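Side-chain contact in predicted ATPase of the ABC class (Vibrio vulnificus, PDB 5D6A), which probably hydrolyses ATP as an ABC-class ATPase, and binds the non-hydrolysable analogue AMP-PNP: residues N114-S119 against I159-F164. Residues are numbered along the deposited sequence; the frame is centred on the assembly and turned at random.
Sequences NAIAIS and INIITF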
ATOM      1  N   ASN A 114       5.050 -12.378 -27.881  1.00 62.23           N
ATOM      2  CA  ASN A 114       4.708 -12.177 -26.465  1.00 60.80           C
ATOM      3  C   ASN A 114       5.003 -13.362 -25.538  1.00 58.39           C
ATOM      4  O   ASN A 114       5.005 -13.206 -24.316  1.00 55.61           O
ATOM      5  CB  ASN A 114       3.242 -11.745 -26.320  1.00 63.62           C
ATOM      6  CG  ASN A 114       2.270 -12.763 -26.880  1.00 67.17           C
ATOM      7  OD1 ASN A 114       2.653 -13.872 -27.253  1.00 69.56           O
ATOM      8  ND2 ASN A 114       1.000 -12.390 -26.941  1.00 70.21           N
ATOM      9  N   ALA A 115       5.239 -14.538 -26.115  1.00 58.19           N
ATOM     10  CA  ALA A 115       5.573 -15.718 -25.317  1.00 57.14           C
ATOM     11  C   ALA A 115       6.932 -15.514 -24.645  1.00 54.67           C
ATOM     12  O   ALA A 115       7.228 -16.120 -23.615  1.00 53.43           O
ATOM     13  CB  ALA A 115       5.591 -16.964 -26.186  1.00 58.10           C
ATOM     14  N   ILE A 116       7.751 -14.656 -25.245  1.00 53.88           N
ATOM     15  CA  ILE A 116       9.069 -14.334 -24.718  1.00 51.83           C
ATOM     16  C   ILE A 116       8.973 -13.059 -23.894  1.00 50.38           C
ATOM     17  O   ILE A 116       8.276 -12.120 -24.275  1.00 51.94           O
ATOM     18  CB  ILE A 116      10.086 -14.131 -25.855  1.00 51.95           C
ATOM     19  CG1 ILE A 116      10.197 -15.412 -26.688  1.00 53.91           C
ATOM     20  CG2 ILE A 116      11.446 -13.730 -25.292  1.00 50.77           C
ATOM     21  CD1 ILE A 116      11.101 -15.290 -27.894  1.00 54.80           C
ATOM     22  N   ALA A 117       9.673 -13.033 -22.766  1.00 49.11           N
ATOM     23  CA  ALA A 117       9.666 -11.866 -21.893  1.00 48.27           C
ATOM     24  C   ALA A 117      10.968 -11.748 -21.111  1.00 46.14           C
ATOM     25  O   ALA A 117      11.486 -12.740 -20.606  1.00 45.83           O
ATOM     26  CB  ALA A 117       8.484 -11.930 -20.938  1.00 48.96           C
ATOM     27  N   ILE A 118      11.485 -10.525 -21.028  1.00 44.88           N
ATOM     28  CA  ILE A 118      12.706 -10.233 -20.287  1.00 44.31           C
ATOM     29  C   ILE A 118      12.371  -9.144 -19.268  1.00 45.44           C
ATOM     30  O   ILE A 118      11.546  -8.268 -19.535  1.00 46.44           O
ATOM     31  CB  ILE A 118      13.856  -9.797 -21.221  1.00 43.88           C
ATOM     32  CG1 ILE A 118      15.182  -9.755 -20.457  1.00 43.55           C
ATOM     33  CG2 ILE A 118      13.555  -8.454 -21.877  1.00 43.19           C
ATOM     34  CD1 ILE A 118      16.382  -9.487 -21.338  1.00 43.58           C
ATOM     35  N   SER A 119      13.011  -9.198 -18.106  1.00 46.25           N
ATOM     36  CA  SER A 119      12.724  -8.250 -17.030  1.00 47.87           C
ATOM     37  C   SER A 119      13.356  -6.866 -17.243  1.00 47.75           C
ATOM     38  O   SER A 119      14.579  -6.717 -17.200  1.00 47.58           O
ATOM     39  CB  SER A 119      13.180  -8.843 -15.693  1.00 48.45           C
ATOM     40  OG  SER A 119      12.741  -8.052 -14.605  1.00 51.51           O
ATOM     41  N   ILE A 159       8.295 -24.968 -31.346  1.00 62.36           N
ATOM     42  CA  ILE A 159       9.448 -24.986 -32.246  1.00 62.24           C
ATOM     43  C   ILE A 159       9.646 -23.593 -32.838  1.00 60.92           C
ATOM     44  O   ILE A 159      10.754 -23.054 -32.825  1.00 60.46           O
ATOM     45  CB  ILE A 159       9.258 -26.011 -33.391  1.00 64.67           C
ATOM     46  CG1 ILE A 159       9.295 -27.443 -32.847  1.00 65.81           C
ATOM     47  CG2 ILE A 159      10.356 -25.876 -34.438  1.00 65.15           C
ATOM     48  CD1 ILE A 159       8.955 -28.499 -33.877  1.00 67.89           C
ATOM     49  N   ASN A 160       8.559 -23.013 -33.339  1.00 60.64           N
ATOM     50  CA  ASN A 160       8.593 -21.679 -33.939  1.00 59.74           C
ATOM     51  C   ASN A 160       9.159 -20.629 -32.976  1.00 57.18           C
ATOM     52  O   ASN A 160       9.943 -19.770 -33.371  1.00 55.58           O
ATOM     53  CB  ASN A 160       7.180 -21.272 -34.380  1.00 60.60           C
ATOM     54  CG  ASN A 160       7.155 -19.952 -35.129  1.00 60.31           C
ATOM     55  OD1 ASN A 160       8.097 -19.616 -35.846  1.00 60.76           O
ATOM     56  ND2 ASN A 160       6.063 -19.209 -34.984  1.00 60.24           N
ATOM     57  N   ILE A 161       8.758 -20.715 -31.713  1.00 56.66           N
ATOM     58  CA  ILE A 161       9.212 -19.776 -30.689  1.00 54.89           C
ATOM     59  C   ILE A 161      10.676 -19.980 -30.303  1.00 53.46           C
ATOM     60  O   ILE A 161      11.479 -19.047 -30.350  1.00 52.40           O
ATOM     61  CB  ILE A 161       8.378 -19.913 -29.390  1.00 54.80           C
ATOM     62  CG1 ILE A 161       6.892 -19.652 -29.667  1.00 55.90           C
ATOM     63  CG2 ILE A 161       8.900 -18.957 -28.320  1.00 53.30           C
ATOM     64  CD1 ILE A 161       5.997 -19.829 -28.456  1.00 55.99           C
ATOM     65  N   ILE A 162      11.007 -21.209 -29.928  1.00 53.48           N
ATOM     66  CA  ILE A 162      12.341 -21.546 -29.428  1.00 53.02           C
ATOM     67  C   ILE A 162      13.442 -21.718 -30.475  1.00 52.71           C
ATOM     68  O   ILE A 162      14.583 -21.322 -30.230  1.00 50.80           O
ATOM     69  CB  ILE A 162      12.277 -22.846 -28.592  1.00 54.24           C
ATOM     70  CG1 ILE A 162      11.251 -22.703 -27.460  1.00 54.20           C
ATOM     71  CG2 ILE A 162      13.652 -23.195 -28.031  1.00 54.45           C
ATOM     72  CD1 ILE A 162      10.999 -23.980 -26.688  1.00 55.58           C
ATOM     73  N   THR A 163      13.111 -22.306 -31.626  1.00 53.85           N
ATOM     74  CA  THR A 163      14.118 -22.590 -32.659  1.00 55.12           C
ATOM     75  C   THR A 163      14.149 -21.635 -33.849  1.00 55.17           C
ATOM     76  O   THR A 163      15.089 -21.678 -34.641  1.00 55.96           O
ATOM     77  CB  THR A 163      13.938 -24.011 -33.227  1.00 57.06           C
ATOM     78  OG1 THR A 163      12.747 -24.068 -34.019  1.00 57.88           O
ATOM     79  CG2 THR A 163      13.868 -25.036 -32.101  1.00 57.29           C
ATOM     80  N   PHE A 164      13.131 -20.791 -33.990  1.00 54.83           N
ATOM     81  CA  PHE A 164      13.083 -19.857 -35.115  1.00 55.62           C
ATOM     82  C   PHE A 164      13.149 -18.394 -34.660  1.00 54.03           C
ATOM     83  O   PHE A 164      14.030 -17.651 -35.093  1.00 53.85           O
ATOM     84  CB  PHE A 164      11.838 -20.118 -35.971  1.00 57.27           C
ATOM     85  CG  PHE A 164      11.738 -19.238 -37.183  1.00 58.47           C
ATOM     86  CD1 PHE A 164      12.455 -19.537 -38.333  1.00 60.14           C
ATOM     87  CD2 PHE A 164      10.920 -18.117 -37.180  1.00 57.98           C
ATOM     88  CE1 PHE A 164      12.368 -18.729 -39.453  1.00 61.14           C
ATOM     89  CE2 PHE A 164      10.828 -17.306 -38.298  1.00 59.18           C
ATOM     90  CZ  PHE A 164      11.554 -17.613 -39.434  1.00 60.52           C
TER
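A small, buried apolar contact joins Ala115 and Ile116, around strand 116-117, to Ile161 on helix 155-172. Ile161 supplies two separate branches. Its CD1 meets the methyl of Ala115, with Ala115 CB 3.7 Å from Ile161 CD1, while its CG2 faces the side of Ile116, where Ile116 CG1 lies 4.1 Å from Ile161 CG2 and the two side chains run past one another, pointing opposite ways. In Ile161, chi1 of -59° leaves CG1 anti to the carbonyl carbon and CG2 anti to the backbone N, turning the two branches to different partners, and an extended chi2 carries CD1 out to the alanine. All this belongs to the N-terminal domain of the ABC-class ATPase, in which helix 155-172 packs against an antiparallel sheet; Ala115 and Ala117 are tied by backbone hydrogen bonds to Asn145 and to Arg143 of strand 137-144, respectively. Ile116 also touches Leu166 and Phe169, farther along helix 155-172, and Phe106 of helix 92-109, and Ile161 also touches Glu113 and Pro147. Within the helix, Ile159 O accepts from both Thr163 N at 2.7 Å and Thr163 OG1, the hydroxyl approaching from above the carbonyl plane.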